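Long-range contacts in quinoline 2-oxidoreductase medium subunit (Pseudomonas putida, PDB 1T3Q), which binds FAD as the medium subunit of a molybdenum hydroxylase that oxidises quinoline, and probably carries electrons through this flavin: residues 175-183 with 193-201; 201-211 with 224-235. One frame throughout, in Å; residues are numbered along the deposited sequence.

Contact 1: 175-183 with 193-201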
ATOM      1  N   ALA C 175     -45.573  44.373 -23.444  1.00 32.40           N
ATOM      2  CA  ALA C 175     -46.112  44.919 -24.682  1.00 31.71           C
ATOM      3  C   ALA C 175     -44.906  45.442 -25.458  1.00 31.11           C
ATOM      4  O   ALA C 175     -44.866  45.399 -26.690  1.00 31.73           O
ATOM      5  CB  ALA C 175     -47.082  46.051 -24.374  1.00 31.94           C
ATOM      6  N   LEU C 176     -43.915  45.929 -24.716  1.00 30.06           N
ATOM      7  CA  LEU C 176     -42.689  46.450 -25.305  1.00 28.97           C
ATOM      8  C   LEU C 176     -41.853  45.295 -25.830  1.00 29.29           C
ATOM      9  O   LEU C 176     -41.967  44.167 -25.345  1.00 29.86           O
ATOM     10  CB  LEU C 176     -41.867  47.191 -24.248  1.00 28.61           C
ATOM     11  CG  LEU C 176     -42.453  48.429 -23.573  1.00 28.35           C
ATOM     12  CD1 LEU C 176     -41.641  48.761 -22.327  1.00 28.65           C
ATOM     13  CD2 LEU C 176     -42.454  49.595 -24.555  1.00 27.13           C
ATOM     14  N   HIS C 177     -41.015  45.571 -26.824  1.00 28.82           N
ATOM     15  CA  HIS C 177     -40.128  44.550 -27.359  1.00 29.07           C
ATOM     16  C   HIS C 177     -38.791  44.709 -26.637  1.00 28.08           C
ATOM     17  O   HIS C 177     -38.146  45.754 -26.733  1.00 27.48           O
ATOM     18  CB  HIS C 177     -39.922  44.722 -28.860  1.00 30.65           C
ATOM     19  CG  HIS C 177     -38.894  43.794 -29.423  1.00 31.50           C
ATOM     20  ND1 HIS C 177     -37.546  44.074 -29.390  1.00 31.94           N
ATOM     21  CD2 HIS C 177     -39.010  42.560 -29.970  1.00 32.04           C
ATOM     22  CE1 HIS C 177     -36.875  43.053 -29.891  1.00 32.99           C
ATOM     23  NE2 HIS C 177     -37.739  42.120 -30.249  1.00 34.12           N
ATOM     24  N   TRP C 178     -38.383  43.664 -25.924  1.00 26.94           N
ATOM     25  CA  TRP C 178     -37.150  43.691 -25.142  1.00 26.46           C
ATOM     26  C   TRP C 178     -35.915  43.018 -25.726  1.00 27.16           C
ATOM     27  O   TRP C 178     -35.999  42.008 -26.427  1.00 28.26           O
ATOM     28  CB  TRP C 178     -37.390  43.065 -23.768  1.00 24.88           C
ATOM     29  CG  TRP C 178     -38.277  43.841 -22.864  1.00 22.99           C
ATOM     30  CD1 TRP C 178     -39.617  43.655 -22.660  1.00 22.25           C
ATOM     31  CD2 TRP C 178     -37.884  44.915 -22.008  1.00 23.12           C
ATOM     32  NE1 TRP C 178     -40.080  44.550 -21.721  1.00 23.30           N
ATOM     33  CE2 TRP C 178     -39.036  45.334 -21.306  1.00 22.88           C
ATOM     34  CE3 TRP C 178     -36.666  45.564 -21.763  1.00 24.07           C
ATOM     35  CZ2 TRP C 178     -39.007  46.378 -20.373  1.00 24.17           C
ATOM     36  CZ3 TRP C 178     -36.638  46.603 -20.834  1.00 24.89           C
ATOM     37  CH2 TRP C 178     -37.803  46.998 -20.152  1.00 23.50           C
ATOM     38  N   GLU C 179     -34.762  43.592 -25.402  1.00 25.98           N
ATOM     39  CA  GLU C 179     -33.467  43.059 -25.799  1.00 26.57           C
ATOM     40  C   GLU C 179     -32.574  43.305 -24.592  1.00 26.12           C
ATOM     41  O   GLU C 179     -32.731  44.308 -23.890  1.00 24.87           O
ATOM     42  CB  GLU C 179     -32.918  43.766 -27.044  1.00 27.98           C
ATOM     43  CG  GLU C 179     -33.707  43.464 -28.316  1.00 30.05           C
ATOM     44  CD  GLU C 179     -33.677  41.991 -28.714  1.00 32.22           C
ATOM     45  OE1 GLU C 179     -34.414  41.614 -29.652  1.00 32.91           O
ATOM     46  OE2 GLU C 179     -32.921  41.208 -28.104  1.00 32.56           O
ATOM     47  N   PHE C 180     -31.649  42.386 -24.346  1.00 25.36           N
ATOM     48  CA  PHE C 180     -30.760  42.483 -23.196  1.00 26.27           C
ATOM     49  C   PHE C 180     -29.322  42.171 -23.580  1.00 27.19           C
ATOM     50  O   PHE C 180     -29.066  41.440 -24.536  1.00 26.87           O
ATOM     51  CB  PHE C 180     -31.226  41.494 -22.120  1.00 25.28           C
ATOM     52  CG  PHE C 180     -30.261  41.320 -20.978  1.00 23.45           C
ATOM     53  CD1 PHE C 180     -30.353  42.117 -19.840  1.00 24.16           C
ATOM     54  CD2 PHE C 180     -29.264  40.349 -21.035  1.00 24.85           C
ATOM     55  CE1 PHE C 180     -29.467  41.949 -18.772  1.00 23.25           C
ATOM     56  CE2 PHE C 180     -28.371  40.170 -19.974  1.00 23.69           C
ATOM     57  CZ  PHE C 180     -28.474  40.971 -18.839  1.00 22.83           C
ATOM     58  N   ASP C 181     -28.387  42.728 -22.822  1.00 27.38           N
ATOM     59  CA  ASP C 181     -26.976  42.485 -23.056  1.00 28.88           C
ATOM     60  C   ASP C 181     -26.207  42.898 -21.812  1.00 27.41           C
ATOM     61  O   ASP C 181     -26.739  43.591 -20.950  1.00 26.90           O
ATOM     62  CB  ASP C 181     -26.484  43.275 -24.267  1.00 32.16           C
ATOM     63  CG  ASP C 181     -25.208  42.706 -24.853  1.00 34.97           C
ATOM     64  OD1 ASP C 181     -24.689  43.306 -25.815  1.00 38.70           O
ATOM     65  OD2 ASP C 181     -24.727  41.658 -24.362  1.00 34.36           O
ATOM     66  N   GLU C 182     -24.958  42.464 -21.713  1.00 26.84           N
ATOM     67  CA  GLU C 182     -24.141  42.798 -20.559  1.00 25.51           C
ATOM     68  C   GLU C 182     -22.669  42.661 -20.913  1.00 26.81           C
ATOM     69  O   GLU C 182     -22.323  42.132 -21.965  1.00 25.86           O
ATOM     70  CB  GLU C 182     -24.476  41.863 -19.392  1.00 24.12           C
ATOM     71  CG  GLU C 182     -23.964  40.431 -19.564  1.00 23.51           C
ATOM     72  CD  GLU C 182     -24.417  39.510 -18.446  1.00 23.98           C
ATOM     73  OE1 GLU C 182     -23.738  38.490 -18.190  1.00 23.52           O
ATOM     74  OE2 GLU C 182     -25.462  39.800 -17.828  1.00 25.06           O
ATOM     75  N   TYR C 183     -21.809  43.151 -20.029  1.00 26.93           N
ATOM     76  CA  TYR C 183     -20.371  43.064 -20.230  1.00 29.27           C
ATOM     77  C   TYR C 183     -19.791  42.216 -19.106  1.00 30.44           C
ATOM     78  O   TYR C 183     -19.894  42.575 -17.935  1.00 31.06           O
ATOM     79  CB  TYR C 183     -19.735  44.452 -20.181  1.00 28.90           C
ATOM     80  CG  TYR C 183     -18.256  44.464 -20.509  1.00 30.10           C
ATOM     81  CD1 TYR C 183     -17.817  44.573 -21.827  1.00 32.11           C
ATOM     82  CD2 TYR C 183     -17.294  44.385 -19.499  1.00 32.74           C
ATOM     83  CE1 TYR C 183     -16.455  44.611 -22.137  1.00 33.39           C
ATOM     84  CE2 TYR C 183     -15.928  44.421 -19.797  1.00 33.40           C
ATOM     85  CZ  TYR C 183     -15.517  44.537 -21.118  1.00 34.24           C
ATOM     86  OH  TYR C 183     -14.174  44.603 -21.425  1.00 36.00           O
ATOM     87  N   VAL C 193     -21.523  45.286 -15.975  1.00 30.36           N
ATOM     88  CA  VAL C 193     -22.689  46.112 -16.276  1.00 27.97           C
ATOM     89  C   VAL C 193     -23.652  45.372 -17.201  1.00 27.76           C
ATOM     90  O   VAL C 193     -23.229  44.638 -18.098  1.00 26.91           O
ATOM     91  CB  VAL C 193     -22.294  47.442 -16.976  1.00 29.53           C
ATOM     92  CG1 VAL C 193     -21.379  48.264 -16.080  1.00 29.62           C
ATOM     93  CG2 VAL C 193     -21.604  47.149 -18.310  1.00 28.49           C
ATOM     94  N   MET C 194     -24.948  45.548 -16.969  1.00 25.77           N
ATOM     95  CA  MET C 194     -25.954  44.932 -17.821  1.00 24.25           C
ATOM     96  C   MET C 194     -26.993  45.993 -18.149  1.00 23.29           C
ATOM     97  O   MET C 194     -27.133  46.975 -17.423  1.00 22.31           O
ATOM     98  CB  MET C 194     -26.605  43.723 -17.142  1.00 24.56           C
ATOM     99  CG  MET C 194     -27.282  43.993 -15.807  1.00 23.86           C
ATOM    100  SD  MET C 194     -28.065  42.483 -15.189  1.00 25.91           S
ATOM    101  CE  MET C 194     -26.677  41.619 -14.511  1.00 24.47           C
ATOM    102  N   ALA C 195     -27.696  45.813 -19.260  1.00 22.32           N
ATOM    103  CA  ALA C 195     -28.707  46.773 -19.669  1.00 23.96           C
ATOM    104  C   ALA C 195     -29.815  46.097 -20.459  1.00 24.05           C
ATOM    105  O   ALA C 195     -29.594  45.095 -21.146  1.00 22.41           O
ATOM    106  CB  ALA C 195     -28.072  47.885 -20.502  1.00 23.88           C
ATOM    107  N   ALA C 196     -31.012  46.652 -20.345  1.00 23.46           N
ATOM    108  CA  ALA C 196     -32.171  46.128 -21.044  1.00 23.82           C
ATOM    109  C   ALA C 196     -32.869  47.306 -21.694  1.00 23.41           C
ATOM    110  O   ALA C 196     -32.873  48.415 -21.156  1.00 23.13           O
ATOM    111  CB  ALA C 196     -33.109  45.427 -20.066  1.00 23.63           C
ATOM    112  N   ALA C 197     -33.445  47.068 -22.863  1.00 24.05           N
ATOM    113  CA  ALA C 197     -34.146  48.122 -23.574  1.00 23.30           C
ATOM    114  C   ALA C 197     -35.461  47.572 -24.093  1.00 25.24           C
ATOM    115  O   ALA C 197     -35.478  46.613 -24.868  1.00 24.15           O
ATOM    116  CB  ALA C 197     -33.295  48.634 -24.730  1.00 24.25           C
ATOM    117  N   GLY C 198     -36.557  48.169 -23.632  1.00 24.24           N
ATOM    118  CA  GLY C 198     -37.879  47.757 -24.067  1.00 24.73           C
ATOM    119  C   GLY C 198     -38.436  48.886 -24.910  1.00 25.15           C
ATOM    120  O   GLY C 198     -38.583  50.012 -24.429  1.00 25.01           O
ATOM    121  N   LEU C 199     -38.750  48.597 -26.169  1.00 25.45           N
ATOM    122  CA  LEU C 199     -39.256  49.627 -27.061  1.00 26.26           C
ATOM    123  C   LEU C 199     -40.565  49.302 -27.748  1.00 29.11           C
ATOM    124  O   LEU C 199     -40.887  48.141 -28.003  1.00 29.77           O
ATOM    125  CB  LEU C 199     -38.229  49.931 -28.151  1.00 25.50           C
ATOM    126  CG  LEU C 199     -36.813  50.299 -27.726  1.00 24.63           C
ATOM    127  CD1 LEU C 199     -35.964  50.495 -28.972  1.00 23.81           C
ATOM    128  CD2 LEU C 199     -36.831  51.556 -26.874  1.00 22.87           C
ATOM    129  N   SER C 200     -41.307  50.360 -28.047  1.00 31.14           N
ATOM    130  CA  SER C 200     -42.561  50.261 -28.769  1.00 33.38           C
ATOM    131  C   SER C 200     -42.324  51.155 -29.981  1.00 34.07           C
ATOM    132  O   SER C 200     -42.055  52.350 -29.837  1.00 32.42           O
ATOM    133  CB  SER C 200     -43.719  50.797 -27.933  1.00 35.07           C
ATOM    134  OG  SER C 200     -44.913  50.790 -28.695  1.00 39.50           O
ATOM    135  N   MET C 201     -42.390  50.571 -31.170  1.00 35.07           N
ATOM    136  CA  MET C 201     -42.156  51.323 -32.390  1.00 38.47           C
ATOM    137  C   MET C 201     -43.408  51.385 -33.255  1.00 40.42           C
ATOM    138  O   MET C 201     -44.033  50.365 -33.536  1.00 41.07           O
ATOM    139  CB  MET C 201     -41.022  50.683 -33.196  1.00 38.23           C
ATOM    140  CG  MET C 201     -39.739  50.430 -32.412  1.00 40.71           C
ATOM    141  SD  MET C 201     -38.854  51.926 -31.919  1.00 43.20           S
ATOM    142  CE  MET C 201     -37.798  52.171 -33.345  1.00 40.16           C
TER
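Trp178 and Gly198 face each other as a non-hydrogen-bonded pair of an antiparallel beta hairpin, and the indole lies back over the strand opposite. Trp178 CB starts 4.2 Å from Ala197 O. With CG set beside the backbone N (chi1 -68°), the ring turns across the partner strand, CG itself lying against Gly198 CA. Trp178 CD2 comes to 3.5 Å from Gly198 CA. Trp178 CE3 rests 3.2 Å from Gly198 N. The outer Trp178 CZ3 is 3.8 Å from Ala196 CB, and CH2 lies against Gly198 N and CA. Gly198 CA thus sits over the face, a CH-pi contact 3.5 Å from the centroid of the Trp178 six-membered ring. A CB at Gly198 would run into CE2 of this ring, so its absence lets the indole lie so close. Two residues along, Phe180 reaches diagonally past its partner Ala196, and Phe180 CZ touches Met194 CB at 3.7 Å, while Met194 SD lies in the plane of the phenyl ring at its edge, a Met-aromatic contact. Paired backbone bonds at His177–Leu199, Glu179–Ala197 and Asp181–Ala195 hold this register; that from His177 N to Leu199 O is 2.8 Å long and nearly straight at 176°. Helix 123-130 packs on the face carrying Trp178, Phe180 and Met194, helix 261-284 meets His177, Tyr183 and Leu199 on the other, and strand 205-214 flanks 193-201 in the sheet.

Contact 2: 201-211 with 224-235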
ATOM      1  N   MET C 201     -42.390  50.571 -31.170  1.00 35.07           N
ATOM      2  CA  MET C 201     -42.156  51.323 -32.390  1.00 38.47           C
ATOM      3  C   MET C 201     -43.408  51.385 -33.255  1.00 40.42           C
ATOM      4  O   MET C 201     -44.033  50.365 -33.536  1.00 41.07           O
ATOM      5  CB  MET C 201     -41.022  50.683 -33.196  1.00 38.23           C
ATOM      6  CG  MET C 201     -39.739  50.430 -32.412  1.00 40.71           C
ATOM      7  SD  MET C 201     -38.854  51.926 -31.919  1.00 43.20           S
ATOM      8  CE  MET C 201     -37.798  52.171 -33.345  1.00 40.16           C
ATOM      9  N   GLN C 202     -43.768  52.594 -33.668  1.00 42.96           N
ATOM     10  CA  GLN C 202     -44.924  52.804 -34.527  1.00 45.52           C
ATOM     11  C   GLN C 202     -44.295  53.392 -35.778  1.00 46.61           C
ATOM     12  O   GLN C 202     -44.065  54.599 -35.866  1.00 46.98           O
ATOM     13  CB  GLN C 202     -45.887  53.803 -33.889  1.00 47.19           C
ATOM     14  CG  GLN C 202     -47.350  53.468 -34.100  1.00 49.52           C
ATOM     15  CD  GLN C 202     -48.040  53.001 -32.832  1.00 50.54           C
ATOM     16  OE1 GLN C 202     -48.067  53.712 -31.827  1.00 52.00           O
ATOM     17  NE2 GLN C 202     -48.610  51.805 -32.875  1.00 51.22           N
ATOM     18  N   GLY C 203     -44.009  52.524 -36.741  1.00 47.74           N
ATOM     19  CA  GLY C 203     -43.346  52.959 -37.952  1.00 48.29           C
ATOM     20  C   GLY C 203     -41.881  52.788 -37.611  1.00 48.16           C
ATOM     21  O   GLY C 203     -41.506  51.788 -37.001  1.00 50.30           O
ATOM     22  N   GLY C 204     -41.047  53.748 -37.983  1.00 47.68           N
ATOM     23  CA  GLY C 204     -39.638  53.641 -37.651  1.00 44.86           C
ATOM     24  C   GLY C 204     -39.362  54.621 -36.531  1.00 42.64           C
ATOM     25  O   GLY C 204     -38.233  55.061 -36.337  1.00 44.25           O
ATOM     26  N   ARG C 205     -40.411  54.952 -35.786  1.00 39.79           N
ATOM     27  CA  ARG C 205     -40.299  55.910 -34.698  1.00 37.41           C
ATOM     28  C   ARG C 205     -40.670  55.310 -33.341  1.00 34.91           C
ATOM     29  O   ARG C 205     -41.637  54.559 -33.221  1.00 32.84           O
ATOM     30  CB  ARG C 205     -41.196  57.113 -35.017  1.00 36.23           C
ATOM     31  CG  ARG C 205     -40.952  58.352 -34.185  1.00 35.78           C
ATOM     32  CD  ARG C 205     -41.805  59.492 -34.712  1.00 33.82           C
ATOM     33  NE  ARG C 205     -41.472  59.825 -36.096  1.00 32.56           N
ATOM     34  CZ  ARG C 205     -40.429  60.563 -36.456  1.00 29.82           C
ATOM     35  NH1 ARG C 205     -40.201  60.811 -37.736  1.00 30.47           N
ATOM     36  NH2 ARG C 205     -39.619  61.068 -35.536  1.00 28.49           N
ATOM     37  N   CYS C 206     -39.890  55.649 -32.320  1.00 33.49           N
ATOM     38  CA  CYS C 206     -40.138  55.155 -30.970  1.00 32.33           C
ATOM     39  C   CYS C 206     -41.296  55.912 -30.333  1.00 31.30           C
ATOM     40  O   CYS C 206     -41.331  57.139 -30.360  1.00 31.09           O
ATOM     41  CB  CYS C 206     -38.879  55.318 -30.105  1.00 31.06           C
ATOM     42  SG  CYS C 206     -39.087  54.805 -28.376  1.00 30.49           S
ATOM     43  N   VAL C 207     -42.245  55.175 -29.766  1.00 32.22           N
ATOM     44  CA  VAL C 207     -43.398  55.791 -29.119  1.00 32.31           C
ATOM     45  C   VAL C 207     -43.345  55.567 -27.610  1.00 31.03           C
ATOM     46  O   VAL C 207     -43.923  56.327 -26.839  1.00 32.48           O
ATOM     47  CB  VAL C 207     -44.725  55.216 -29.674  1.00 34.34           C
ATOM     48  CG1 VAL C 207     -44.793  55.439 -31.179  1.00 35.52           C
ATOM     49  CG2 VAL C 207     -44.834  53.736 -29.358  1.00 35.17           C
ATOM     50  N   ALA C 208     -42.641  54.518 -27.197  1.00 30.18           N
ATOM     51  CA  ALA C 208     -42.499  54.200 -25.783  1.00 28.45           C
ATOM     52  C   ALA C 208     -41.164  53.502 -25.567  1.00 27.40           C
ATOM     53  O   ALA C 208     -40.754  52.670 -26.376  1.00 27.55           O
ATOM     54  CB  ALA C 208     -43.640  53.297 -25.329  1.00 29.79           C
ATOM     55  N   ALA C 209     -40.490  53.837 -24.472  1.00 24.01           N
ATOM     56  CA  ALA C 209     -39.200  53.233 -24.178  1.00 23.11           C
ATOM     57  C   ALA C 209     -38.975  53.048 -22.686  1.00 21.49           C
ATOM     58  O   ALA C 209     -39.387  53.875 -21.878  1.00 19.60           O
ATOM     59  CB  ALA C 209     -38.074  54.090 -24.768  1.00 21.54           C
ATOM     60  N   ARG C 210     -38.332  51.937 -22.339  1.00 21.72           N
ATOM     61  CA  ARG C 210     -37.980  51.624 -20.961  1.00 22.78           C
ATOM     62  C   ARG C 210     -36.544  51.120 -21.017  1.00 22.08           C
ATOM     63  O   ARG C 210     -36.280  50.017 -21.496  1.00 22.39           O
ATOM     64  CB  ARG C 210     -38.897  50.544 -20.373  1.00 23.17           C
ATOM     65  CG  ARG C 210     -40.319  51.013 -20.079  1.00 24.96           C
ATOM     66  CD  ARG C 210     -40.379  52.011 -18.919  1.00 28.08           C
ATOM     67  NE  ARG C 210     -40.068  51.394 -17.629  1.00 29.25           N
ATOM     68  CZ  ARG C 210     -40.183  52.011 -16.454  1.00 29.85           C
ATOM     69  NH1 ARG C 210     -40.602  53.269 -16.397  1.00 30.78           N
ATOM     70  NH2 ARG C 210     -39.878  51.370 -15.333  1.00 27.87           N
ATOM     71  N   ILE C 211     -35.620  51.957 -20.557  1.00 21.65           N
ATOM     72  CA  ILE C 211     -34.200  51.633 -20.543  1.00 21.06           C
ATOM     73  C   ILE C 211     -33.791  51.399 -19.096  1.00 21.85           C
ATOM     74  O   ILE C 211     -34.088  52.220 -18.228  1.00 20.84           O
ATOM     75  CB  ILE C 211     -33.362  52.799 -21.110  1.00 21.25           C
ATOM     76  CG1 ILE C 211     -33.927  53.238 -22.465  1.00 21.84           C
ATOM     77  CG2 ILE C 211     -31.898  52.380 -21.239  1.00 21.71           C
ATOM     78  CD1 ILE C 211     -34.046  52.118 -23.483  1.00 21.11           C
ATOM     79  N   ILE C 224     -35.058  57.007 -16.540  1.00 25.58           N
ATOM     80  CA  ILE C 224     -36.171  57.846 -16.962  1.00 26.01           C
ATOM     81  C   ILE C 224     -35.750  58.922 -17.960  1.00 25.67           C
ATOM     82  O   ILE C 224     -36.462  59.182 -18.925  1.00 24.57           O
ATOM     83  CB  ILE C 224     -36.845  58.507 -15.744  1.00 27.28           C
ATOM     84  CG1 ILE C 224     -37.329  57.422 -14.781  1.00 26.23           C
ATOM     85  CG2 ILE C 224     -38.018  59.374 -16.193  1.00 26.93           C
ATOM     86  CD1 ILE C 224     -38.223  56.379 -15.429  1.00 28.51           C
ATOM     87  N   ARG C 225     -34.595  59.544 -17.729  1.00 24.99           N
ATOM     88  CA  ARG C 225     -34.099  60.581 -18.634  1.00 25.66           C
ATOM     89  C   ARG C 225     -33.968  60.056 -20.059  1.00 24.81           C
ATOM     90  O   ARG C 225     -34.289  60.754 -21.020  1.00 24.75           O
ATOM     91  CB  ARG C 225     -32.733  61.092 -18.179  1.00 26.31           C
ATOM     92  CG  ARG C 225     -32.759  62.081 -17.033  1.00 29.25           C
ATOM     93  N   ALA C 226     -33.480  58.827 -20.188  1.00 23.53           N
ATOM     94  CA  ALA C 226     -33.311  58.213 -21.498  1.00 21.64           C
ATOM     95  C   ALA C 226     -34.666  57.840 -22.089  1.00 22.58           C
ATOM     96  O   ALA C 226     -34.899  58.025 -23.285  1.00 22.04           O
ATOM     97  CB  ALA C 226     -32.429  56.973 -21.385  1.00 23.28           C
ATOM     98  N   ASN C 227     -35.552  57.309 -21.250  1.00 22.04           N
ATOM     99  CA  ASN C 227     -36.894  56.924 -21.692  1.00 22.81           C
ATOM    100  C   ASN C 227     -37.581  58.122 -22.342  1.00 23.07           C
ATOM    101  O   ASN C 227     -38.043  58.053 -23.482  1.00 23.76           O
ATOM    102  CB  ASN C 227     -37.751  56.465 -20.503  1.00 22.29           C
ATOM    103  CG  ASN C 227     -37.227  55.200 -19.844  1.00 21.59           C
ATOM    104  OD1 ASN C 227     -37.770  54.750 -18.831  1.00 23.85           O
ATOM    105  ND2 ASN C 227     -36.185  54.621 -20.411  1.00 17.52           N
ATOM    106  N   ASP C 228     -37.643  59.220 -21.597  1.00 23.13           N
ATOM    107  CA  ASP C 228     -38.281  60.447 -22.060  1.00 24.25           C
ATOM    108  C   ASP C 228     -37.654  60.983 -23.346  1.00 24.02           C
ATOM    109  O   ASP C 228     -38.359  61.429 -24.248  1.00 26.05           O
ATOM    110  CB  ASP C 228     -38.218  61.510 -20.958  1.00 24.34           C
ATOM    111  CG  ASP C 228     -39.065  61.147 -19.742  1.00 28.34           C
ATOM    112  OD1 ASP C 228     -39.044  61.910 -18.752  1.00 27.50           O
ATOM    113  OD2 ASP C 228     -39.757  60.103 -19.776  1.00 28.82           O
ATOM    114  N   PHE C 229     -36.328  60.930 -23.428  1.00 24.97           N
ATOM    115  CA  PHE C 229     -35.613  61.405 -24.608  1.00 24.20           C
ATOM    116  C   PHE C 229     -35.951  60.614 -25.870  1.00 23.55           C
ATOM    117  O   PHE C 229     -36.114  61.189 -26.947  1.00 25.98           O
ATOM    118  CB  PHE C 229     -34.103  61.332 -24.373  1.00 24.04           C
ATOM    119  CG  PHE C 229     -33.288  61.591 -25.607  1.00 23.42           C
ATOM    120  CD1 PHE C 229     -33.116  62.884 -26.088  1.00 23.41           C
ATOM    121  CD2 PHE C 229     -32.711  60.536 -26.307  1.00 23.54           C
ATOM    122  CE1 PHE C 229     -32.380  63.124 -27.249  1.00 24.63           C
ATOM    123  CE2 PHE C 229     -31.973  60.764 -27.471  1.00 21.94           C
ATOM    124  CZ  PHE C 229     -31.808  62.059 -27.940  1.00 22.22           C
ATOM    125  N   LEU C 230     -36.051  59.298 -25.739  1.00 23.23           N
ATOM    126  CA  LEU C 230     -36.337  58.433 -26.877  1.00 22.34           C
ATOM    127  C   LEU C 230     -37.740  58.551 -27.472  1.00 23.40           C
ATOM    128  O   LEU C 230     -37.948  58.224 -28.642  1.00 22.28           O
ATOM    129  CB  LEU C 230     -36.068  56.972 -26.496  1.00 22.03           C
ATOM    130  CG  LEU C 230     -34.596  56.583 -26.324  1.00 21.98           C
ATOM    131  CD1 LEU C 230     -34.485  55.174 -25.763  1.00 22.09           C
ATOM    132  CD2 LEU C 230     -33.886  56.679 -27.667  1.00 23.23           C
ATOM    133  N   VAL C 231     -38.699  59.017 -26.679  1.00 23.48           N
ATOM    134  CA  VAL C 231     -40.075  59.152 -27.153  1.00 24.37           C
ATOM    135  C   VAL C 231     -40.204  60.073 -28.365  1.00 25.17           C
ATOM    136  O   VAL C 231     -39.888  61.263 -28.291  1.00 24.98           O
ATOM    137  CB  VAL C 231     -41.000  59.680 -26.037  1.00 24.87           C
ATOM    138  CG1 VAL C 231     -42.417  59.858 -26.573  1.00 25.54           C
ATOM    139  CG2 VAL C 231     -41.000  58.712 -24.866  1.00 23.71           C
ATOM    140  N   GLY C 232     -40.667  59.502 -29.476  1.00 24.94           N
ATOM    141  CA  GLY C 232     -40.858  60.264 -30.697  1.00 26.63           C
ATOM    142  C   GLY C 232     -39.648  60.341 -31.611  1.00 27.39           C
ATOM    143  O   GLY C 232     -39.681  61.015 -32.642  1.00 27.06           O
ATOM    144  N   LYS C 233     -38.574  59.648 -31.262  1.00 28.16           N
ATOM    145  CA  LYS C 233     -37.388  59.713 -32.099  1.00 29.71           C
ATOM    146  C   LYS C 233     -37.109  58.486 -32.952  1.00 29.92           C
ATOM    147  O   LYS C 233     -37.478  57.363 -32.602  1.00 31.16           O
ATOM    148  CB  LYS C 233     -36.164  60.044 -31.235  1.00 30.09           C
ATOM    149  CG  LYS C 233     -36.264  61.425 -30.608  1.00 31.11           C
ATOM    150  CD  LYS C 233     -34.965  61.891 -29.998  1.00 31.14           C
ATOM    151  CE  LYS C 233     -35.121  63.296 -29.453  1.00 30.00           C
ATOM    152  NZ  LYS C 233     -36.210  63.352 -28.438  1.00 28.41           N
ATOM    153  N   VAL C 234     -36.496  58.727 -34.107  1.00 29.53           N
ATOM    154  CA  VAL C 234     -36.101  57.656 -35.003  1.00 30.79           C
ATOM    155  C   VAL C 234     -34.792  57.228 -34.366  1.00 30.43           C
ATOM    156  O   VAL C 234     -33.857  58.024 -34.271  1.00 31.39           O
ATOM    157  CB  VAL C 234     -35.819  58.169 -36.428  1.00 32.18           C
ATOM    158  CG1 VAL C 234     -35.207  57.056 -37.267  1.00 33.24           C
ATOM    159  CG2 VAL C 234     -37.106  58.666 -37.065  1.00 33.80           C
ATOM    160  N   ILE C 235     -34.731  55.984 -33.911  1.00 31.23           N
ATOM    161  CA  ILE C 235     -33.540  55.492 -33.244  1.00 31.20           C
ATOM    162  C   ILE C 235     -32.403  55.079 -34.170  1.00 31.88           C
ATOM    163  O   ILE C 235     -32.481  54.068 -34.870  1.00 31.22           O
ATOM    164  CB  ILE C 235     -33.900  54.321 -32.308  1.00 31.97           C
ATOM    165  CG1 ILE C 235     -34.888  54.812 -31.247  1.00 32.75           C
ATOM    166  CG2 ILE C 235     -32.641  53.765 -31.647  1.00 32.08           C
ATOM    167  CD1 ILE C 235     -35.409  53.734 -30.325  1.00 34.64           C
TER
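Helix 224-230 and the turn that ends it pack against the third strand of the antiparallel sheet in the CO dehydrogenase flavoprotein C-terminal domain, where Cys206 and Gly232 meet through their backbones. Gly232 N gives a short bond of 2.6 Å to Cys206 O, and Cys206 N answers with a nearly straight one (173°) to Lys233 O at 3.0 Å. Arg205 adds a third grip: its chain bends at chi3 (-61°) and brings NH2 to 2.9 Å from Gly232 O, which lies in the guanidinium plane, while Val234 CG2 covers one face of the same group. The loop so held is a type II beta turn from Leu230 to Lys233, with Gly232 at its third position. Lys233 reaches back over a face of the Phe229 ring, and its NZ bonds to Phe229 O near the end of the helix. On the strand side the chain turns a corner at Val207, which with Ala208 faces Ser200 as a classic beta bulge. Beyond the bulge Leu230 packs on the strand: its CD1 is 3.9 Å from Ala209 CB and 3.8 Å from Ile211 CD1, the leucine and isoleucine crossing at about a right angle. Asn227 presses its amide against the strand backbone, CG lying 3.2 Å from Ala209 O. Exchanging this asparagine for an alanine would probably open a gap between the helix and the backbone of Ala209 to Ile211, and deprive that backbone of a polar neighbour. Back beside Cys206, Ile235 CD1 packs 3.8 Å from Cys206 CB, and its side chain also reaches Ile276 and Ala280 of helix 261-284.

The two contact centres lie about 12 Å apart in one antiparallel sheet, and all four segments fall within the CO dehydrogenase flavoprotein C-terminal domain. Along the chain contact 1 closes before contact 2 opens, and Met201 belongs to both. Strand 193-202 is the common element, lying between 177-183 and 205-214. Probable backbone hydrogen bonds from Val207 N to Ser200 O and from Gly198 N to Arg210 O couple the two, and Leu176 packs on Arg210. Contact 1 reaches toward the flavin, the Glu182 side chain being about 6 Å from FAD at the nearest atoms, whereas contact 2 lies away from the FAD site, so one sheet runs from the flavin-side hairpin to the outer helix 224-230.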